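Local coordinates for split-Soret cytochrome c (PDB 1H21), which carries two heme c groups and probably one [2Fe-2S] cluster per subunit of a homodimer and may serve electron transport in sulfate reduction, at residues A48-I52 with V53-G57; C29-V32 with A33-Y37; F200-Q203 with A204-S208; E104-P107 with M108-L112; F10-V13 with G14-G18. All coordinates share one frame; numbering follows the deposited sequence.

Contact 1: residues A48-I52 with V53-G57; sequences AFYSI and VGLMG
Tyr-50 lies flat on Gly-54, an aromatic ring resting on bare backbone. Gly-54 CA sits 3.5 Å from the centroid of the Tyr-50 ring and only 4° off its normal, a CH-pi contact over the middle of the face. With CG anti to the backbone N (chi1 -170°), the ring runs along the following turn, and the absence of a side chain at Gly-54 lets it come this close. The second aromatic contact is looser: Val-53 CG2 touches Phe-49 CZ at 3.7 Å, an off-centre CH-pi approach in which the valine branch meets the ring obliquely.

Both pairs belong to helix 44-60, which widens into a pi-type turn at 50-52. Around this turn Tyr-50 O is crowded in the model, so its bonds to the next turn are doubtful. Two further bonds are sound: Val-53 N to Phe-49 O, 3.0 Å, and a longer one from Met-56 N to Ile-52 O, 3.3 Å.

Among the polar side chains, Ser-51 OG turns back to donate to Ala-48 O at 2.9 Å. Tyr-50 OH is held by Glu-58 and by the backbone N of Phe-10 of the second subunit, which ties this helix to the dimer interface.

The leucine branch of Leu-55 rests on the Ser-51 carbonyl, CG 3.3 Å from Ser-51 O. An aliphatic pair forms where Ile-52 CG2 meets Val-53 CG2 at 4.0 Å. Ser-51 and Ile-52 pack against Ala-179, Ala-182 and Ile-186 of helix 165-192, while Val-53 turns to Thr-95 and Leu-98 of helix 87-99.

Contact 2: residues C29-V32 with A33-Y37; sequences CAQV and AYDGY
Gln-31 and Asp-35, one helical turn apart, bring an amide and a carboxylate near each other without closing a tight pair. Gln-31 NE2 stays 4.0 Å from Asp-35 OD2, and the two planes stand nearly perpendicular, 88° apart. The glutamine is bent at chi2 (90°), which brings its amide to the side of Asp-35. Asp-35 CG, set beside its own backbone N, lies over the preceding turn at 3.4 Å from Gln-31 O.

What positions these side chains is an unbroken run of alpha-helical bonds. Ala-33 N binds Cys-29 O at 2.9 Å, Tyr-34 N binds Ala-30 O at 3.0 Å, and Asp-35 N binds Gln-31 O at 3.0 Å. Gly-36 N follows to Val-32 O at 2.6 Å. The methyl of Ala-33 nestles against this backbone, its CB 3.2 Å from Cys-29 O.

Further out, the Tyr-34 ring leads away from residues 29-32 and meets Trp-38 of the next turn edge-to-face, while its hydroxyl is gripped by Glu-169 OE2 and the backbone N of Gln-131. Val-32 and Asp-35 pack on Phe-10 of the second subunit. Ala-30 touches Phe-180 and Ala-33 touches Ala-179, both on helix 165-192, and Val-32 and Ala-33 also lie against helix 44-60.

Contact 3: residues F200-Q203 with A204-S208; sequences FPMQ and ASVSS
Gln-203 and Val-206 meet at the start of helix 204-213, where Gln-203 holds the N-cap position and the chain passes from loop to helix. This is the helix that leads into the first heme-binding cysteine, Cys-209, and Ser-208 itself touches a heme c.

The glutamine side chain folds alongside one valine branch. Its CB already lies 3.5 Å from Val-206 CG2. CG, placed beside the backbone N (chi1 -56°), passes the same methyl at 4.0 Å. The chain then bends at chi2, so CD returns to 3.5 Å and OE1 comes nearest of all, 3.4 Å from Val-206 CG2. At the tip NE2 is 4.0 Å from Val-206 CG2 and donates to Glu-117 OE1 and to Ile-226 O, bonds that probably fix the rotation of the amide. The aliphatic part and the amide thus both pack on one methyl, while NE2 is satisfied outside.

Met-202 flanks the helix start differently. Its chain, with CG anti to N, is extended to SD, then bent at chi3, and crosses Val-206 at about a right angle, with SD 3.9 Å from Val-206 CG1. The same methionine crowds the hydroxyl of Ser-207. Ser-205 OG is engaged by Asp-228 OD1 and Cys-229 N, linking the helix to the second heme-binding segment.

Ser-207 grips Gln-203 twice: its N and its OG both bind Gln-203 O, each at 3.0 Å, reaching the carbonyl plane from opposite faces.

Contact 4: residues E104-P107 with M108-L112; sequences EVHP and MVNEL
Helix 102-118 is kinked near its start by Pro-107, and His-106 and Asn-110 pack together across that turn. The imidazole is covered on one face by the amide: Asn-110 ND2 stands 3.4 Å above the plane of the His-106 ring, over its centre. The two planes are 68° apart, so the amide meets the ring steeply and does not stack on it. Its other branch tips toward the rim, placing Asn-110 OD1 at 3.3 Å from His-106 CE1. Having CG anti to the backbone N (chi1 -166°) carries the imidazole forward along the helix to this meeting.

Both groups are steadied from the second subunit, where Ser-80 OG bonds to His-106 ND1 and Trp-82 NE1 to Asn-110 OD1. The helix here is therefore also a piece of the dimer interface.

The kink arises because Pro-107 has no N-H for the turn before. Met-108 N has only a weak bond to Val-105 O; regular bonding follows, Val-109 N to Val-105 O at 3.0 Å, Asn-110 N to His-106 O at 2.9 Å and Glu-111 N to Pro-107 O at 3.1 Å.

On the buried flank Val-105 CG1 meets Val-109 CG2 at 3.6 Å, and both valines lie against Phe-96 of helix 87-99. Glu-104 and Glu-111 form salt bridges to Lys-189 and Lys-181 of helix 165-192, on which Met-108 also packs, and Glu-111 OE1 accepts from Thr-199 N.

Contact 5: residues F10-V13 with G14-G18; sequences FDQV and GGAFG
Gln-12, Gly-14 and Gly-15 carry this local contact, a tight reversal in the N-terminal arm. Gln-12 opens a type II beta turn that ends at Gly-15, and the turn is closed by one backbone bond, Gly-15 N to Gln-12 O at 2.8 Å.

Gly-14 fills the third position of the turn with a positive phi of 87°, the conformation a type II turn takes there and one that suits glycine. Gly-15 also has a positive phi. It belongs to two turns at once, ending the first and starting a second type II turn to Gly-18, in which Gly-18 N binds Gly-15 O at 3.2 Å. The arm therefore bends twice in succession.

Over the first turn reaches the Gln-12 side chain. A chi1 of 72° tucks CG over its own backbone, which directs the chain back across the turn and sets CG 3.6 Å from Gly-15 O. The amide beyond it comes to rest beside Ala-16, though its orientation is uncertain. Asp-11, just before, folds its carboxylate back on the next backbone N in a weak bond.

Much of the arm rests on the second subunit, where the Phe-10 ring meets Tyr-39, Gln-12 packs on Ala-70, Val-13 on Gln-66 and Phe-17 on Glu-73. With one backbone bond closing each turn, three glycines and little apolar contact within, the double turn probably depends for its shape on backbone geometry and for its place on the partner subunit.

Overall arrangement
Contacts 1, 2 and 4 are buried helical turns, contact 3 is a partly buried helix start, and contact 5 is a surface loop, yet all five reach the second subunit. Contacts 1 and 2 sit on successive helices, 44-60 and 26-38, that touch, their centres about 9 Å apart; contact 3 lies on the opposite side of the chain's centre from both. Contacts 3 and 4 also meet, through Phe-200 and Glu-111. The chemistry follows the setting: aromatic rings and methyls in contact 1, mostly backbone bonds in contact 2, an imidazole-amide pair in contact 4, a doubly gripped carbonyl near heme in contact 3, and glycine turns in contact 5.

Contact 1: residues A48-I52 with V53-G57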
loop_
_atom_site.group_PDB
_atom_site.type_symbol
_atom_site.label_atom_id
_atom_site.label_comp_id
_atom_site.label_asym_id
_atom_site.label_seq_id
_atom_site.Cartn_x
_atom_site.Cartn_y
_atom_site.Cartn_z
ATOM N N ALA A 48 -8.580 -11.080 0.732
ATOM C CA ALA A 48 -8.080 -11.107 2.092
ATOM C C ALA A 48 -8.926 -10.242 3.013
ATOM O O ALA A 48 -9.337 -10.684 4.085
ATOM C CB ALA A 48 -6.636 -10.654 2.136
ATOM N N PHE A 49 -9.195 -9.007 2.607
ATOM C CA PHE A 49 -9.988 -8.118 3.455
ATOM C C PHE A 49 -11.333 -8.759 3.759
ATOM O O PHE A 49 -11.729 -8.915 4.912
ATOM C CB PHE A 49 -10.219 -6.759 2.794
ATOM C CG PHE A 49 -10.870 -5.777 3.706
ATOM C CD1 PHE A 49 -10.106 -5.033 4.597
ATOM C CD2 PHE A 49 -12.257 -5.647 3.728
ATOM C CE1 PHE A 49 -10.712 -4.161 5.522
ATOM C CE2 PHE A 49 -12.883 -4.783 4.638
ATOM C CZ PHE A 49 -12.103 -4.035 5.542
ATOM N N TYR A 50 -12.030 -9.156 2.711
ATOM C CA TYR A 50 -13.317 -9.783 2.905
ATOM C C TYR A 50 -13.268 -11.027 3.796
ATOM O O TYR A 50 -14.097 -11.170 4.689
ATOM C CB TYR A 50 -13.966 -10.129 1.576
ATOM C CG TYR A 50 -15.401 -10.560 1.742
ATOM C CD1 TYR A 50 -16.436 -9.648 1.574
ATOM C CD2 TYR A 50 -15.732 -11.880 2.068
ATOM C CE1 TYR A 50 -17.766 -10.031 1.719
ATOM C CE2 TYR A 50 -17.065 -12.274 2.219
ATOM C CZ TYR A 50 -18.070 -11.336 2.039
ATOM O OH TYR A 50 -19.391 -11.692 2.136
ATOM N N SER A 51 -12.279 -11.894 3.608
ATOM C CA SER A 51 -12.224 -13.094 4.424
ATOM C C SER A 51 -12.192 -12.775 5.922
ATOM O O SER A 51 -12.469 -13.633 6.755
ATOM C CB SER A 51 -11.045 -13.991 4.021
ATOM O OG SER A 51 -9.812 -13.486 4.468
ATOM N N ILE A 52 -11.905 -11.528 6.267
ATOM C CA ILE A 52 -11.838 -11.145 7.667
ATOM C C ILE A 52 -13.056 -10.348 8.108
ATOM O O ILE A 52 -13.829 -10.790 8.959
ATOM C CB ILE A 52 -10.525 -10.382 7.956
ATOM C CG1 ILE A 52 -9.359 -11.380 7.949
ATOM C CG2 ILE A 52 -10.628 -9.592 9.248
ATOM C CD1 ILE A 52 -8.014 -10.790 8.264
ATOM N N VAL A 53 -13.257 -9.191 7.495
ATOM C CA VAL A 53 -14.381 -8.325 7.838
ATOM C C VAL A 53 -15.639 -8.788 7.129
ATOM O O VAL A 53 -16.745 -8.599 7.631
ATOM C CB VAL A 53 -14.063 -6.862 7.477
ATOM C CG1 VAL A 53 -15.237 -5.953 7.782
ATOM C CG2 VAL A 53 -12.811 -6.403 8.228
ATOM N N GLY A 54 -15.464 -9.414 5.972
ATOM C CA GLY A 54 -16.603 -9.908 5.218
ATOM C C GLY A 54 -17.261 -11.073 5.947
ATOM O O GLY A 54 -18.494 -11.153 6.017
ATOM N N LEU A 55 -16.448 -11.983 6.475
ATOM C CA LEU A 55 -16.984 -13.119 7.216
ATOM C C LEU A 55 -17.574 -12.671 8.552
ATOM O O LEU A 55 -18.553 -13.242 9.012
ATOM C CB LEU A 55 -15.932 -14.210 7.412
ATOM C CG LEU A 55 -15.485 -14.884 6.115
ATOM C CD1 LEU A 55 -14.698 -16.094 6.494
ATOM C CD2 LEU A 55 -16.678 -15.274 5.251
ATOM N N MET A 56 -16.991 -11.655 9.181
ATOM C CA MET A 56 -17.552 -11.135 10.429
ATOM C C MET A 56 -18.927 -10.508 10.120
ATOM O O MET A 56 -19.829 -10.530 10.956
ATOM C CB MET A 56 -16.641 -10.073 11.068
ATOM C CG MET A 56 -15.371 -10.620 11.660
ATOM S SD MET A 56 -14.630 -9.404 12.728
ATOM C CE MET A 56 -12.988 -10.139 12.993
ATOM N N GLY A 57 -19.084 -9.959 8.918
ATOM C CA GLY A 57 -20.350 -9.358 8.534
ATOM C C GLY A 57 -21.450 -10.390 8.326
ATOM O O GLY A 57 -22.585 -10.176 8.761
#

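Contact 2: residues C29-V32 with A33-Y37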
loop_
_atom_site.group_PDB
_atom_site.type_symbol
_atom_site.label_atom_id
_atom_site.label_comp_id
_atom_site.label_asym_id
_atom_site.label_seq_id
_atom_site.Cartn_x
_atom_site.Cartn_y
_atom_site.Cartn_z
ATOM N N CYS A 29 -11.041 -18.691 6.612
ATOM C CA CYS A 29 -10.491 -17.471 6.047
ATOM C C CYS A 29 -9.632 -17.687 4.813
ATOM O O CYS A 29 -9.825 -17.011 3.798
ATOM C CB CYS A 29 -9.708 -16.727 7.106
ATOM S SG CYS A 29 -10.829 -15.960 8.230
ATOM N N ALA A 30 -8.694 -18.621 4.897
ATOM C CA ALA A 30 -7.807 -18.912 3.780
ATOM C C ALA A 30 -8.654 -19.204 2.541
ATOM O O ALA A 30 -8.457 -18.652 1.440
ATOM C CB ALA A 30 -6.928 -20.128 4.134
ATOM N N GLN A 31 -9.686 -19.994 2.788
ATOM C CA GLN A 31 -10.624 -20.444 1.778
ATOM C C GLN A 31 -11.410 -19.323 1.098
ATOM O O GLN A 31 -11.399 -19.187 -0.133
ATOM C CB GLN A 31 -11.566 -21.406 2.457
ATOM C CG GLN A 31 -12.666 -21.867 1.594
ATOM C CD GLN A 31 -12.321 -23.099 0.841
ATOM O OE1 GLN A 31 -11.431 -23.872 1.215
ATOM N NE2 GLN A 31 -13.055 -23.325 -0.215
ATOM N N VAL A 32 -12.122 -18.545 1.907
ATOM C CA VAL A 32 -12.922 -17.428 1.394
ATOM C C VAL A 32 -12.036 -16.377 0.684
ATOM O O VAL A 32 -12.446 -15.794 -0.325
ATOM C CB VAL A 32 -13.745 -16.776 2.538
ATOM C CG1 VAL A 32 -14.619 -15.652 1.995
ATOM C CG2 VAL A 32 -14.595 -17.831 3.213
ATOM N N ALA A 33 -10.828 -16.156 1.215
ATOM C CA ALA A 33 -9.864 -15.211 0.635
ATOM C C ALA A 33 -9.527 -15.666 -0.767
ATOM O O ALA A 33 -9.566 -14.863 -1.700
ATOM C CB ALA A 33 -8.584 -15.124 1.483
ATOM N N TYR A 34 -9.220 -16.957 -0.911
ATOM C CA TYR A 34 -8.895 -17.532 -2.217
ATOM C C TYR A 34 -10.075 -17.347 -3.184
ATOM O O TYR A 34 -9.888 -16.976 -4.351
ATOM C CB TYR A 34 -8.537 -19.013 -2.068
ATOM C CG TYR A 34 -8.295 -19.748 -3.381
ATOM C CD1 TYR A 34 -7.016 -19.868 -3.916
ATOM C CD2 TYR A 34 -9.356 -20.301 -4.100
ATOM C CE1 TYR A 34 -6.802 -20.514 -5.136
ATOM C CE2 TYR A 34 -9.152 -20.936 -5.309
ATOM C CZ TYR A 34 -7.874 -21.036 -5.825
ATOM O OH TYR A 34 -7.691 -21.628 -7.050
ATOM N N ASP A 35 -11.290 -17.576 -2.694
ATOM C CA ASP A 35 -12.492 -17.421 -3.521
ATOM C C ASP A 35 -12.725 -15.950 -3.851
ATOM O O ASP A 35 -13.020 -15.576 -4.994
ATOM C CB ASP A 35 -13.728 -17.990 -2.798
ATOM C CG ASP A 35 -13.684 -19.514 -2.652
ATOM O OD1 ASP A 35 -12.820 -20.174 -3.283
ATOM O OD2 ASP A 35 -14.526 -20.061 -1.898
ATOM N N GLY A 36 -12.557 -15.116 -2.836
ATOM C CA GLY A 36 -12.747 -13.691 -2.999
ATOM C C GLY A 36 -11.834 -13.124 -4.060
ATOM O O GLY A 36 -12.259 -12.267 -4.838
ATOM N N TYR A 37 -10.609 -13.659 -4.129
ATOM C CA TYR A 37 -9.592 -13.220 -5.081
ATOM C C TYR A 37 -10.094 -13.259 -6.529
ATOM O O TYR A 37 -9.858 -12.315 -7.316
ATOM C CB TYR A 37 -8.310 -14.068 -4.910
ATOM C CG TYR A 37 -7.276 -13.918 -6.030
ATOM C CD1 TYR A 37 -6.302 -12.910 -5.993
ATOM C CD2 TYR A 37 -7.321 -14.741 -7.167
ATOM C CE1 TYR A 37 -5.408 -12.720 -7.074
ATOM C CE2 TYR A 37 -6.446 -14.559 -8.234
ATOM C CZ TYR A 37 -5.498 -13.551 -8.189
ATOM O OH TYR A 37 -4.671 -13.364 -9.273
#

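Contact 3: residues F200-Q203 with A204-S208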
loop_
_atom_site.group_PDB
_atom_site.type_symbol
_atom_site.label_atom_id
_atom_site.label_comp_id
_atom_site.label_asym_id
_atom_site.label_seq_id
_atom_site.Cartn_x
_atom_site.Cartn_y
_atom_site.Cartn_z
ATOM N N PHE A 200 8.061 -12.984 15.379
ATOM C CA PHE A 200 9.155 -12.844 14.434
ATOM C C PHE A 200 10.019 -11.658 14.833
ATOM O O PHE A 200 9.585 -10.501 14.784
ATOM C CB PHE A 200 8.635 -12.635 13.029
ATOM C CG PHE A 200 8.264 -13.896 12.329
ATOM C CD1 PHE A 200 7.062 -14.518 12.592
ATOM C CD2 PHE A 200 9.097 -14.432 11.357
ATOM C CE1 PHE A 200 6.682 -15.655 11.891
ATOM C CE2 PHE A 200 8.725 -15.571 10.651
ATOM C CZ PHE A 200 7.512 -16.181 10.921
ATOM N N PRO A 201 11.259 -11.929 15.241
ATOM C CA PRO A 201 12.191 -10.878 15.657
ATOM C C PRO A 201 12.520 -9.903 14.517
ATOM O O PRO A 201 12.197 -10.159 13.343
ATOM C CB PRO A 201 13.418 -11.681 16.092
ATOM C CG PRO A 201 13.357 -12.908 15.197
ATOM C CD PRO A 201 11.908 -13.257 15.230
ATOM N N MET A 202 13.129 -8.774 14.856
ATOM C CA MET A 202 13.495 -7.817 13.823
ATOM C C MET A 202 14.497 -8.472 12.856
ATOM O O MET A 202 15.266 -9.368 13.255
ATOM C CB MET A 202 14.099 -6.552 14.449
ATOM C CG MET A 202 14.609 -5.540 13.437
ATOM S SD MET A 202 14.914 -3.930 14.117
ATOM C CE MET A 202 13.213 -3.302 14.148
ATOM N N GLN A 203 14.466 -8.030 11.593
ATOM C CA GLN A 203 15.366 -8.548 10.575
ATOM C C GLN A 203 16.805 -8.149 10.897
ATOM O O GLN A 203 17.060 -7.079 11.453
ATOM C CB GLN A 203 14.988 -8.037 9.175
ATOM C CG GLN A 203 13.577 -8.331 8.731
ATOM C CD GLN A 203 12.684 -7.126 8.896
ATOM O OE1 GLN A 203 12.697 -6.471 9.919
ATOM N NE2 GLN A 203 11.896 -6.835 7.903
ATOM N N ALA A 204 17.740 -9.004 10.507
ATOM C CA ALA A 204 19.156 -8.778 10.752
ATOM C C ALA A 204 19.651 -7.472 10.176
ATOM O O ALA A 204 20.210 -6.640 10.889
ATOM C CB ALA A 204 19.966 -9.926 10.180
ATOM N N SER A 205 19.452 -7.301 8.874
ATOM C CA SER A 205 19.895 -6.089 8.190
ATOM C C SER A 205 19.246 -4.838 8.783
ATOM O O SER A 205 19.937 -3.850 9.055
ATOM C CB SER A 205 19.611 -6.193 6.692
ATOM O OG SER A 205 18.224 -6.243 6.465
ATOM N N VAL A 206 17.937 -4.905 9.040
ATOM C CA VAL A 206 17.212 -3.773 9.612
ATOM C C VAL A 206 17.841 -3.325 10.924
ATOM O O VAL A 206 18.072 -2.129 11.137
ATOM C CB VAL A 206 15.737 -4.106 9.833
ATOM C CG1 VAL A 206 15.006 -2.884 10.349
ATOM C CG2 VAL A 206 15.113 -4.589 8.541
ATOM N N SER A 207 18.145 -4.286 11.785
ATOM C CA SER A 207 18.758 -3.972 13.058
ATOM C C SER A 207 20.152 -3.388 12.923
ATOM O O SER A 207 20.428 -2.349 13.515
ATOM C CB SER A 207 18.798 -5.197 13.964
ATOM O OG SER A 207 17.495 -5.720 14.146
ATOM N N SER A 208 21.021 -4.004 12.121
ATOM C CA SER A 208 22.396 -3.499 11.990
ATOM C C SER A 208 22.525 -2.192 11.215
ATOM O O SER A 208 23.234 -1.284 11.633
ATOM C CB SER A 208 23.352 -4.577 11.441
ATOM O OG SER A 208 22.978 -5.033 10.158
#

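Contact 4: residues E104-P107 with M108-L112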
loop_
_atom_site.group_PDB
_atom_site.type_symbol
_atom_site.label_atom_id
_atom_site.label_comp_id
_atom_site.label_asym_id
_atom_site.label_seq_id
_atom_site.Cartn_x
_atom_site.Cartn_y
_atom_site.Cartn_z
ATOM N N GLU A 104 -0.746 -0.531 19.144
ATOM C CA GLU A 104 -1.084 -1.941 19.236
ATOM C C GLU A 104 -0.980 -2.719 17.940
ATOM O O GLU A 104 -0.682 -3.913 17.969
ATOM C CB GLU A 104 -2.494 -2.125 19.803
ATOM C CG GLU A 104 -2.636 -1.912 21.308
ATOM C CD GLU A 104 -4.034 -2.257 21.801
ATOM O OE1 GLU A 104 -4.908 -1.359 21.802
ATOM O OE2 GLU A 104 -4.260 -3.431 22.174
ATOM N N VAL A 105 -1.285 -2.076 16.815
ATOM C CA VAL A 105 -1.226 -2.745 15.525
ATOM C C VAL A 105 0.205 -3.011 15.028
ATOM O O VAL A 105 0.472 -4.024 14.372
ATOM C CB VAL A 105 -2.060 -1.990 14.468
ATOM C CG1 VAL A 105 -1.971 -2.688 13.107
ATOM C CG2 VAL A 105 -3.522 -1.938 14.918
ATOM N N HIS A 106 1.141 -2.154 15.422
ATOM C CA HIS A 106 2.530 -2.296 15.006
ATOM C C HIS A 106 3.103 -3.717 15.113
ATOM O O HIS A 106 3.506 -4.286 14.103
ATOM C CB HIS A 106 3.433 -1.296 15.745
ATOM C CG HIS A 106 4.797 -1.156 15.130
ATOM N ND1 HIS A 106 5.013 -1.234 13.769
ATOM C CD2 HIS A 106 6.011 -0.914 15.684
ATOM C CE1 HIS A 106 6.293 -1.047 13.510
ATOM N NE2 HIS A 106 6.920 -0.849 14.656
ATOM N N PRO A 107 3.135 -4.322 16.321
ATOM C CA PRO A 107 3.703 -5.675 16.381
ATOM C C PRO A 107 2.915 -6.702 15.583
ATOM O O PRO A 107 3.495 -7.674 15.098
ATOM C CB PRO A 107 3.726 -5.975 17.885
ATOM C CG PRO A 107 2.551 -5.201 18.415
ATOM C CD PRO A 107 2.713 -3.879 17.671
ATOM N N MET A 108 1.616 -6.468 15.401
ATOM C CA MET A 108 0.781 -7.400 14.632
ATOM C C MET A 108 1.207 -7.386 13.149
ATOM O O MET A 108 1.386 -8.426 12.535
ATOM C CB MET A 108 -0.707 -7.026 14.751
ATOM C CG MET A 108 -1.274 -7.025 16.180
ATOM S SD MET A 108 -3.056 -6.573 16.225
ATOM C CE MET A 108 -3.755 -7.866 15.263
ATOM N N VAL A 109 1.359 -6.198 12.579
ATOM C CA VAL A 109 1.773 -6.065 11.189
ATOM C C VAL A 109 3.234 -6.520 11.045
ATOM O O VAL A 109 3.619 -7.080 10.012
ATOM C CB VAL A 109 1.622 -4.598 10.716
ATOM C CG1 VAL A 109 2.249 -4.384 9.337
ATOM C CG2 VAL A 109 0.159 -4.230 10.710
ATOM N N ASN A 110 4.041 -6.305 12.082
ATOM C CA ASN A 110 5.436 -6.718 12.030
ATOM C C ASN A 110 5.525 -8.225 11.865
ATOM O O ASN A 110 6.351 -8.725 11.100
ATOM C CB ASN A 110 6.193 -6.300 13.291
ATOM C CG ASN A 110 6.589 -4.834 13.280
ATOM O OD1 ASN A 110 6.468 -4.148 12.266
ATOM N ND2 ASN A 110 7.075 -4.347 14.413
ATOM N N GLU A 111 4.668 -8.946 12.584
ATOM C CA GLU A 111 4.659 -10.399 12.497
ATOM C C GLU A 111 4.145 -10.847 11.128
ATOM O O GLU A 111 4.743 -11.709 10.474
ATOM C CB GLU A 111 3.804 -11.015 13.618
ATOM C CG GLU A 111 3.323 -12.421 13.296
ATOM C CD GLU A 111 3.265 -13.340 14.485
ATOM O OE1 GLU A 111 3.720 -12.956 15.581
ATOM O OE2 GLU A 111 2.768 -14.477 14.302
ATOM N N LEU A 112 3.031 -10.267 10.699
ATOM C CA LEU A 112 2.454 -10.596 9.407
ATOM C C LEU A 112 3.459 -10.344 8.275
ATOM O O LEU A 112 3.706 -11.236 7.463
ATOM C CB LEU A 112 1.182 -9.777 9.197
ATOM C CG LEU A 112 0.449 -10.001 7.890
ATOM C CD1 LEU A 112 0.089 -11.483 7.752
ATOM C CD2 LEU A 112 -0.782 -9.094 7.871
#

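Contact 5: residues F10-V13 with G14-G18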
loop_
_atom_site.group_PDB
_atom_site.type_symbol
_atom_site.label_atom_id
_atom_site.label_comp_id
_atom_site.label_asym_id
_atom_site.label_seq_id
_atom_site.Cartn_x
_atom_site.Cartn_y
_atom_site.Cartn_z
ATOM N N PHE A 10 -13.433 14.621 11.404
ATOM C CA PHE A 10 -12.407 13.602 11.647
ATOM C C PHE A 10 -12.859 12.422 12.464
ATOM O O PHE A 10 -12.166 11.404 12.502
ATOM C CB PHE A 10 -11.126 14.191 12.272
ATOM C CG PHE A 10 -10.423 15.164 11.389
ATOM C CD1 PHE A 10 -9.833 16.304 11.922
ATOM C CD2 PHE A 10 -10.404 14.974 10.004
ATOM C CE1 PHE A 10 -9.241 17.260 11.088
ATOM C CE2 PHE A 10 -9.818 15.912 9.163
ATOM C CZ PHE A 10 -9.234 17.064 9.708
ATOM N N ASP A 11 -14.013 12.527 13.104
ATOM C CA ASP A 11 -14.482 11.411 13.900
ATOM C C ASP A 11 -15.296 10.461 13.021
ATOM O O ASP A 11 -15.493 10.732 11.830
ATOM C CB ASP A 11 -15.288 11.923 15.083
ATOM C CG ASP A 11 -15.357 10.922 16.217
ATOM O OD1 ASP A 11 -14.515 9.981 16.277
ATOM O OD2 ASP A 11 -16.274 11.076 17.054
ATOM N N GLN A 12 -15.778 9.357 13.579
ATOM C CA GLN A 12 -16.549 8.412 12.780
ATOM C C GLN A 12 -17.559 7.630 13.601
ATOM O O GLN A 12 -17.402 7.463 14.819
ATOM C CB GLN A 12 -15.609 7.399 12.149
ATOM C CG GLN A 12 -15.075 6.447 13.173
ATOM C CD GLN A 12 -13.748 5.909 12.801
ATOM O OE1 GLN A 12 -13.607 4.719 12.561
ATOM N NE2 GLN A 12 -12.748 6.776 12.742
ATOM N N VAL A 13 -18.547 7.072 12.903
ATOM C CA VAL A 13 -19.575 6.246 13.533
ATOM C C VAL A 13 -18.863 5.109 14.268
ATOM O O VAL A 13 -17.992 4.426 13.702
ATOM C CB VAL A 13 -20.547 5.625 12.469
ATOM C CG1 VAL A 13 -21.565 4.705 13.127
ATOM C CG2 VAL A 13 -21.266 6.726 11.689
ATOM N N GLY A 14 -19.201 4.952 15.542
ATOM C CA GLY A 14 -18.605 3.893 16.349
ATOM C C GLY A 14 -17.293 4.272 17.012
ATOM O O GLY A 14 -16.801 3.568 17.908
ATOM N N GLY A 15 -16.737 5.404 16.591
ATOM C CA GLY A 15 -15.477 5.861 17.145
ATOM C C GLY A 15 -14.295 5.153 16.499
ATOM O O GLY A 15 -14.434 4.100 15.861
ATOM N N ALA A 16 -13.134 5.776 16.627
ATOM C CA ALA A 16 -11.902 5.252 16.085
ATOM C C ALA A 16 -11.560 3.934 16.768
ATOM O O ALA A 16 -11.472 3.884 17.994
ATOM C CB ALA A 16 -10.773 6.263 16.302
ATOM N N PHE A 17 -11.381 2.875 15.976
ATOM C CA PHE A 17 -11.015 1.539 16.473
ATOM C C PHE A 17 -12.088 0.991 17.422
ATOM O O PHE A 17 -11.804 0.168 18.281
ATOM C CB PHE A 17 -9.647 1.588 17.185
ATOM C CG PHE A 17 -8.630 2.494 16.504
ATOM C CD1 PHE A 17 -7.950 3.468 17.227
ATOM C CD2 PHE A 17 -8.402 2.418 15.134
ATOM C CE1 PHE A 17 -7.063 4.360 16.596
ATOM C CE2 PHE A 17 -7.519 3.308 14.510
ATOM C CZ PHE A 17 -6.852 4.282 15.253
ATOM N N GLY A 18 -13.330 1.414 17.219
ATOM C CA GLY A 18 -14.406 0.977 18.085
ATOM C C GLY A 18 -15.188 -0.272 17.708
ATOM O O GLY A 18 -16.205 -0.557 18.324
#